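Local coordinates for protein ABC-type amino acid transport system, permease component (Caldanaerobacter subterraneus subsp. tengcongensis MB4, PDB 4YMU) that probably forms the membrane-spanning permease part of an ABC importer that carries amino acids into the cell, and binds arginine between its transmembrane helices, at residues R173-I178 with F186-I191; T65-Q70 with A96-A101; P116-A121 with R134-P139. All blocks are in the same frame, centred on the assembly; numbering follows the deposited sequence.

Interaction 1 of 3, residues R173-I178 with F186-I191; sequences RQADII and FEPYII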
# COMPACT_ATOMS: atom_id res chain seq x y z
N ARG C 173 5.01 13.22 37.66
CA ARG C 173 4.74 13.40 39.09
C ARG C 173 5.57 14.52 39.69
O ARG C 173 5.12 15.20 40.61
CB ARG C 173 4.98 12.09 39.84
CG ARG C 173 4.56 12.10 41.30
CD ARG C 173 3.18 12.70 41.51
NE ARG C 173 2.47 12.02 42.59
CZ ARG C 173 2.78 12.13 43.89
NH1 ARG C 173 3.79 12.89 44.29
NH2 ARG C 173 2.07 11.46 44.79
N GLN C 174 6.78 14.72 39.16
CA GLN C 174 7.69 15.74 39.66
C GLN C 174 7.04 17.10 39.80
O GLN C 174 7.26 17.80 40.78
CB GLN C 174 8.94 15.85 38.77
CG GLN C 174 9.72 14.56 38.64
CD GLN C 174 9.95 13.87 39.97
OE1 GLN C 174 10.55 14.43 40.89
NE2 GLN C 174 9.49 12.63 40.08
N ALA C 175 6.20 17.48 38.83
CA ALA C 175 5.57 18.80 38.89
C ALA C 175 4.75 19.03 40.17
O ALA C 175 4.62 20.16 40.66
CB ALA C 175 4.72 19.03 37.69
N ASP C 176 4.16 17.95 40.70
CA ASP C 176 3.47 18.06 41.97
C ASP C 176 4.52 18.34 43.04
O ASP C 176 4.46 19.39 43.70
CB ASP C 176 2.66 16.81 42.30
CG ASP C 176 1.37 16.71 41.48
OD1 ASP C 176 0.76 17.77 41.14
OD2 ASP C 176 0.94 15.57 41.21
N ILE C 177 5.48 17.43 43.16
CA ILE C 177 6.54 17.55 44.15
C ILE C 177 7.11 18.97 44.20
O ILE C 177 7.01 19.67 45.22
CB ILE C 177 7.64 16.53 43.86
CG1 ILE C 177 7.07 15.11 43.99
CG2 ILE C 177 8.84 16.72 44.78
CD1 ILE C 177 8.08 13.99 43.78
N ILE C 178 7.65 19.42 43.07
CA ILE C 178 8.22 20.75 42.94
C ILE C 178 7.26 21.86 43.36
O ILE C 178 7.65 22.78 44.09
CB ILE C 178 8.72 21.00 41.50
CG1 ILE C 178 9.89 20.06 41.19
CG2 ILE C 178 9.16 22.43 41.30
CD1 ILE C 178 10.12 19.85 39.72
N PHE C 186 3.24 25.70 36.37
CA PHE C 186 3.57 26.06 35.00
C PHE C 186 4.97 25.65 34.56
O PHE C 186 5.13 24.78 33.70
CB PHE C 186 3.41 27.56 34.81
CG PHE C 186 3.67 28.04 33.42
CD1 PHE C 186 2.64 28.12 32.49
CD2 PHE C 186 4.95 28.41 33.02
CE1 PHE C 186 2.87 28.56 31.20
CE2 PHE C 186 5.19 28.86 31.72
CZ PHE C 186 4.15 28.93 30.81
N GLU C 187 5.97 26.29 35.13
CA GLU C 187 7.35 26.08 34.70
C GLU C 187 7.83 24.61 34.75
O GLU C 187 8.41 24.12 33.77
CB GLU C 187 8.32 27.05 35.41
CG GLU C 187 7.80 27.64 36.72
CD GLU C 187 6.99 28.93 36.55
OE1 GLU C 187 5.77 28.92 36.82
OE2 GLU C 187 7.58 29.97 36.18
N PRO C 188 7.57 23.88 35.85
CA PRO C 188 7.99 22.47 35.81
C PRO C 188 7.22 21.61 34.77
O PRO C 188 7.75 20.62 34.29
CB PRO C 188 7.71 21.97 37.24
CG PRO C 188 6.69 22.91 37.76
CD PRO C 188 6.99 24.24 37.15
N TYR C 189 5.98 21.99 34.46
CA TYR C 189 5.22 21.27 33.45
C TYR C 189 5.82 21.54 32.08
O TYR C 189 6.01 20.61 31.31
CB TYR C 189 3.73 21.65 33.50
CG TYR C 189 2.96 20.79 34.46
CD1 TYR C 189 3.12 19.41 34.46
CD2 TYR C 189 2.10 21.36 35.41
CE1 TYR C 189 2.41 18.61 35.35
CE2 TYR C 189 1.40 20.57 36.32
CZ TYR C 189 1.56 19.20 36.29
OH TYR C 189 0.88 18.41 37.19
N ILE C 190 6.09 22.81 31.76
CA ILE C 190 6.79 23.14 30.53
C ILE C 190 8.08 22.34 30.42
O ILE C 190 8.33 21.69 29.40
CB ILE C 190 7.12 24.62 30.45
CG1 ILE C 190 5.85 25.45 30.28
CG2 ILE C 190 8.10 24.87 29.34
CD1 ILE C 190 5.15 25.24 28.96
N ILE C 191 8.88 22.35 31.48
CA ILE C 191 10.15 21.62 31.48
C ILE C 191 9.95 20.12 31.24
O ILE C 191 10.71 19.48 30.50
CB ILE C 191 10.91 21.84 32.80
CG1 ILE C 191 11.41 23.28 32.86
CG2 ILE C 191 12.08 20.87 32.95
CD1 ILE C 191 12.37 23.53 33.98
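The methyl group of Ala-175 lies over one face of the Tyr-189 ring. CB of Ala-175 is 3.5 Å from the centroid of that ring and not far off its normal, which makes a CH-pi contact. The methyl is shifted toward the rim, and its nearest ring atom is CE1 of Tyr-189, 3.3 Å from CB of Ala-175. CG of Tyr-189 stands beside the backbone N (chi1 -88°), which carries the ring toward helix 174-182; the turn about chi2 (-47°) then presents a face to the methyl. Ala-175 also meets Pro-188: CB of Ala-175 is 4.2 Å from CB of Pro-188. The small alanine is thus shared by a flat aromatic ring and a proline. Ile-178, one turn further on, covers the same proline carbon. Its chain runs out through CG1, and CD1 of Ile-178 ends 4.1 Å from CB of Pro-188; the two side chains pass side by side, pointing opposite ways. The polar end of Tyr-189 is only loosely engaged with the partner helix. OH of Tyr-189 is 4.0 Å from OD1 of Asp-176, with the carboxylate plane almost upright on the ring plane. That oxygen of Asp-176 bonds to the hydroxyl of Tyr-185 instead. No hydrogen bond joins the two segments, so the contact is apolar packing. The axes run nearly antiparallel, 153° between directions, and come within 8.9 Å. Helix 174-182 and the start of helix 186-214 thereby form a short helical hairpin. Met-8 of helix 6-9 and Phe-15 of helix 12-44 pack on Ile-178 and Ile-191, while Leu-72 of the second subunit packs on Tyr-189.

Interaction 2 of 3, residues T65-Q70 with A96-A101; sequences TPLLVQ and AINSSA. With ARG (arginine), chain I.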
# COMPACT_ATOMS: atom_id res chain seq x y z
N THR C 65 -10.53 -0.50 25.21
CA THR C 65 -10.83 -0.02 26.55
C THR C 65 -9.66 0.84 27.11
O THR C 65 -8.50 0.53 26.86
CB THR C 65 -11.17 -1.25 27.44
OG1 THR C 65 -12.29 -0.97 28.27
CG2 THR C 65 -9.97 -1.72 28.25
N PRO C 66 -9.97 1.93 27.83
CA PRO C 66 -8.92 2.89 28.20
C PRO C 66 -7.83 2.34 29.13
O PRO C 66 -8.11 1.53 30.03
CB PRO C 66 -9.70 4.02 28.90
CG PRO C 66 -11.09 3.90 28.39
CD PRO C 66 -11.31 2.41 28.22
N LEU C 67 -6.58 2.77 28.89
CA LEU C 67 -5.44 2.39 29.72
C LEU C 67 -5.67 2.82 31.18
O LEU C 67 -5.31 2.10 32.10
CB LEU C 67 -4.16 3.06 29.20
CG LEU C 67 -2.78 2.43 29.40
CD1 LEU C 67 -1.74 3.51 29.70
CD2 LEU C 67 -2.72 1.31 30.42
N LEU C 68 -6.24 4.02 31.37
CA LEU C 68 -6.50 4.55 32.71
C LEU C 68 -7.34 3.56 33.49
O LEU C 68 -6.95 3.13 34.60
CB LEU C 68 -7.25 5.88 32.63
CG LEU C 68 -6.98 7.02 33.63
CD1 LEU C 68 -8.23 7.84 33.87
CD2 LEU C 68 -6.38 6.53 34.95
N VAL C 69 -8.47 3.18 32.90
CA VAL C 69 -9.39 2.26 33.54
C VAL C 69 -8.70 0.95 33.95
O VAL C 69 -8.96 0.42 35.02
CB VAL C 69 -10.65 2.03 32.69
CG1 VAL C 69 -11.49 0.89 33.23
CG2 VAL C 69 -11.47 3.31 32.60
N GLN C 70 -7.76 0.48 33.14
CA GLN C 70 -7.01 -0.74 33.46
C GLN C 70 -6.08 -0.51 34.65
O GLN C 70 -5.97 -1.37 35.54
CB GLN C 70 -6.22 -1.22 32.24
CG GLN C 70 -7.09 -1.68 31.08
CD GLN C 70 -6.37 -1.68 29.72
OE1 GLN C 70 -7.00 -1.47 28.68
NE2 GLN C 70 -5.07 -1.93 29.72
N ALA C 96 2.20 -3.26 30.77
CA ALA C 96 2.60 -4.49 30.11
C ALA C 96 1.41 -5.23 29.51
O ALA C 96 1.53 -5.85 28.46
CB ALA C 96 3.38 -5.40 31.04
N ILE C 97 0.27 -5.19 30.19
CA ILE C 97 -0.93 -5.86 29.66
C ILE C 97 -1.45 -5.12 28.42
O ILE C 97 -1.66 -5.73 27.34
CB ILE C 97 -2.01 -6.01 30.75
CG1 ILE C 97 -1.72 -7.23 31.64
CG2 ILE C 97 -3.39 -6.14 30.15
CD1 ILE C 97 -2.40 -7.14 33.03
N ASN C 98 -1.64 -3.81 28.57
CA ASN C 98 -2.09 -2.97 27.46
C ASN C 98 -1.20 -3.19 26.21
O ASN C 98 -1.68 -3.54 25.10
CB ASN C 98 -2.06 -1.51 27.93
CG ASN C 98 -2.61 -0.54 26.90
OD1 ASN C 98 -1.85 0.17 26.24
ND2 ASN C 98 -3.93 -0.49 26.76
N SER C 99 0.10 -3.04 26.44
CA SER C 99 1.09 -3.25 25.42
C SER C 99 1.01 -4.66 24.87
O SER C 99 1.27 -4.86 23.71
CB SER C 99 2.50 -2.98 25.95
OG SER C 99 3.45 -3.11 24.90
N SER C 100 0.67 -5.63 25.71
CA SER C 100 0.63 -7.01 25.22
C SER C 100 -0.43 -7.12 24.13
O SER C 100 -0.21 -7.75 23.09
CB SER C 100 0.32 -8.01 26.34
OG SER C 100 -1.07 -8.06 26.60
N ALA C 101 -1.58 -6.49 24.37
CA ALA C 101 -2.61 -6.54 23.34
C ALA C 101 -2.13 -5.88 22.03
O ALA C 101 -2.20 -6.48 20.92
CB ALA C 101 -3.88 -5.89 23.83
N ARG I . -4.24 6.16 25.45
CA ARG I . -5.02 5.24 24.62
C ARG I . -5.84 4.27 25.45
O ARG I . -6.67 3.54 24.91
CB ARG I . -4.11 4.43 23.69
CG ARG I . -3.26 3.40 24.38
CD ARG I . -2.25 2.83 23.40
NE ARG I . -1.54 1.68 23.93
CZ ARG I . -0.48 1.13 23.36
NH1 ARG I . 0.11 0.08 23.92
NH2 ARG I . 0.00 1.63 22.22
OXT ARG I . -5.66 4.19 26.66
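Asn-98 of helix 87-112 meets Leu-67 and Gln-70 at the start of helix 67-75, beside a bound arginine. Before it in the chain, the bond from CA to CB of Ile-97 points toward residues 65-70, and its side chain packs on Tyr-58 and Ile-62 of helix 49-63. Asn-98 carries the contact. Its CG is anti to the backbone N (chi1 -176°), which sends the amide across to helix 67-75. CB of Asn-98 touches CD2 of Leu-67 at 3.8 Å, and the two side chains cross at about a right angle. The amide of Gln-70 lies beside that of Asn-98, their planes 41° apart. OD1 of Asn-98 faces the ligand and takes two hydrogen bonds, from NE of the arginine at 2.8 Å and from NH1 of the arginine at 3.0 Å. This fork would help to fix the rotation of the Asn-98 amide. The other end of the ligand is held by helix 67-75: N of Leu-67 gives a hydrogen bond to OXT of the arginine, 2.8 Å long and fairly straight at 162°. Pro-66 sits at the N-cap, so the start of the helix would probably help to stabilise the carboxylate. Ser-99 does not touch residues 65-70; its CA lies 3.8 Å from NH1 of the arginine, and its hydroxyl bonds to Glu-152. Ser-100 sends its hydroxyl back to the carbonyl oxygen of Ile-97, in the carbonyl plane, and also bonds Tyr-58. Glu-152 and Glu-159 bond the ligand too, as do Glu-159 and Lys-158 of the second subunit. The contact is one wall of an arginine pocket in the permease, one helix gripping the guanidinium and another the carboxylate, consistent with a substrate site within the membrane domain.

Interaction 3 of 3, residues P116-A121 with R134-P139; sequences PGQNEA and RYVIIP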
# COMPACT_ATOMS: atom_id res chain seq x y z
N PRO C 116 1.94 -12.74 0.04
CA PRO C 116 1.40 -14.12 0.10
C PRO C 116 2.04 -15.05 -0.95
O PRO C 116 1.92 -16.29 -0.89
CB PRO C 116 -0.10 -13.95 -0.17
CG PRO C 116 -0.24 -12.55 -0.75
CD PRO C 116 0.90 -11.74 -0.25
N GLY C 117 2.70 -14.45 -1.93
CA GLY C 117 3.42 -15.20 -2.93
C GLY C 117 4.51 -16.02 -2.27
O GLY C 117 4.78 -17.15 -2.67
N GLN C 118 5.13 -15.46 -1.23
CA GLN C 118 6.22 -16.15 -0.56
C GLN C 118 5.76 -17.52 -0.02
O GLN C 118 6.43 -18.56 -0.20
CB GLN C 118 6.78 -15.26 0.55
CG GLN C 118 7.41 -13.99 0.02
CD GLN C 118 8.71 -14.28 -0.70
OE1 GLN C 118 9.67 -14.81 -0.11
NE2 GLN C 118 8.76 -13.95 -1.98
N ASN C 119 4.61 -17.52 0.63
CA ASN C 119 4.03 -18.74 1.14
C ASN C 119 3.65 -19.63 -0.02
O ASN C 119 3.89 -20.85 0.03
CB ASN C 119 2.83 -18.45 2.05
CG ASN C 119 2.02 -19.69 2.36
OD1 ASN C 119 2.49 -20.61 3.04
ND2 ASN C 119 0.78 -19.72 1.88
N GLU C 120 3.07 -19.03 -1.06
CA GLU C 120 2.74 -19.81 -2.27
C GLU C 120 3.94 -20.56 -2.88
O GLU C 120 3.81 -21.72 -3.26
CB GLU C 120 2.08 -18.94 -3.33
CG GLU C 120 0.69 -18.50 -2.94
CD GLU C 120 -0.15 -18.10 -4.12
OE1 GLU C 120 0.41 -17.78 -5.21
OE2 GLU C 120 -1.39 -18.11 -4.00
N ALA C 121 5.10 -19.91 -2.94
CA ALA C 121 6.29 -20.53 -3.51
C ALA C 121 6.80 -21.60 -2.56
O ALA C 121 7.11 -22.72 -2.97
CB ALA C 121 7.38 -19.49 -3.79
N ARG C 134 8.87 -21.38 9.14
CA ARG C 134 10.20 -21.25 9.70
C ARG C 134 11.23 -20.62 8.76
O ARG C 134 11.96 -19.70 9.15
CB ARG C 134 10.72 -22.60 10.17
CG ARG C 134 12.20 -22.56 10.52
CD ARG C 134 12.63 -23.76 11.33
NE ARG C 134 14.05 -23.66 11.68
CZ ARG C 134 14.75 -24.62 12.28
NH1 ARG C 134 14.15 -25.76 12.61
NH2 ARG C 134 16.03 -24.43 12.54
N TYR C 135 11.29 -21.10 7.52
CA TYR C 135 12.38 -20.71 6.63
C TYR C 135 12.07 -19.51 5.74
O TYR C 135 12.99 -18.87 5.24
CB TYR C 135 12.82 -21.90 5.80
CG TYR C 135 13.22 -23.09 6.63
CD1 TYR C 135 14.41 -23.11 7.33
CD2 TYR C 135 12.39 -24.21 6.71
CE1 TYR C 135 14.78 -24.19 8.10
CE2 TYR C 135 12.74 -25.30 7.48
CZ TYR C 135 13.94 -25.29 8.18
OH TYR C 135 14.31 -26.38 8.95
N VAL C 136 10.79 -19.19 5.54
CA VAL C 136 10.43 -18.15 4.59
C VAL C 136 9.65 -16.99 5.19
O VAL C 136 10.07 -15.83 5.09
CB VAL C 136 9.66 -18.73 3.35
CG1 VAL C 136 8.93 -17.64 2.59
CG2 VAL C 136 10.60 -19.48 2.43
N ILE C 137 8.52 -17.28 5.82
CA ILE C 137 7.60 -16.22 6.22
C ILE C 137 8.02 -15.47 7.49
O ILE C 137 8.07 -14.24 7.50
CB ILE C 137 6.17 -16.78 6.36
CG1 ILE C 137 5.78 -17.53 5.08
CG2 ILE C 137 5.20 -15.68 6.73
CD1 ILE C 137 4.59 -18.47 5.24
N ILE C 138 8.29 -16.21 8.57
CA ILE C 138 8.68 -15.61 9.87
C ILE C 138 9.92 -14.70 9.83
O ILE C 138 9.90 -13.63 10.44
CB ILE C 138 8.78 -16.69 10.99
CG1 ILE C 138 7.38 -17.15 11.38
CG2 ILE C 138 9.53 -16.16 12.20
CD1 ILE C 138 7.37 -18.48 12.03
N PRO C 139 10.99 -15.11 9.12
CA PRO C 139 12.14 -14.20 9.01
C PRO C 139 11.80 -12.84 8.42
O PRO C 139 12.46 -11.85 8.75
CB PRO C 139 13.08 -14.93 8.05
CG PRO C 139 12.77 -16.39 8.26
CD PRO C 139 11.28 -16.43 8.51
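Helix 117-124, probably the cytoplasmic coupling helix of this ABC importer permease, packs through Gln-118 and Asn-119 on Val-136 and Ile-137 of helix 129-160. Both polar residues touch through CB, and Asn-119 also through OD1. CB of Gln-118 lies 3.8 Å from CG1 of Val-136, and the two side chains cross at about a right angle. CG1 of Val-136, anti to its backbone N (chi1 163°), is the branch that points at the other helix and also comes 3.9 Å from the backbone O of Gln-118. Beyond CB the Gln-118 chain is bent at chi2, and its amide finds partners elsewhere. OE1 of Gln-118 accepts from Gln-140, and its NE2 bonds to the backbone of the chain of another protein. The second pair is Asn-119 and Ile-137. CD1 of Ile-137 ends 3.6 Å from CB of Asn-119 and 3.7 Å from OD1 of Asn-119. Ala-132 packs on Asn-119 as well. The two segments share no hydrogen bond. Helix 129-160 has a wider pi-type turn at 134-137 and is kinked at Pro-139, whose N has no bond to the turn before; Val-136 and Ile-137 lie at this irregular place. The chain of another protein, probably the ATP-binding subunit, also packs on Val-136, and one of its basic side chains pairs with the carboxylate of Glu-120. The sequence pattern, Glu-120 and Ala-121 followed later by Ile-138 and Pro-139, is consistent with the EAA motif of binding-protein-dependent permeases, the element by which such permeases are known to dock on the ATPase.

In the fold
From the N terminus, interaction 2 closes first, bringing helix 67-75 to helix 87-112 with 25 residues between its two segments. Interaction 3 follows and closes the short turn 125-128 between helix 117-124 and helix 129-160. Interaction 1 comes last and closes the link 183-185 between helix 174-182 and helix 186-214. The three lie in series; none nests in or crosses another. Interaction 2 is nearest the centre of the chain. Interactions 1 and 3 lie on opposite sides of that centre, their own centres about 51 Å apart. Helix 129-160 joins two regions, since it starts near interaction 3 and brings Glu-152 and Glu-159 to the arginine pocket. Interactions 1 and 2 both border the second subunit.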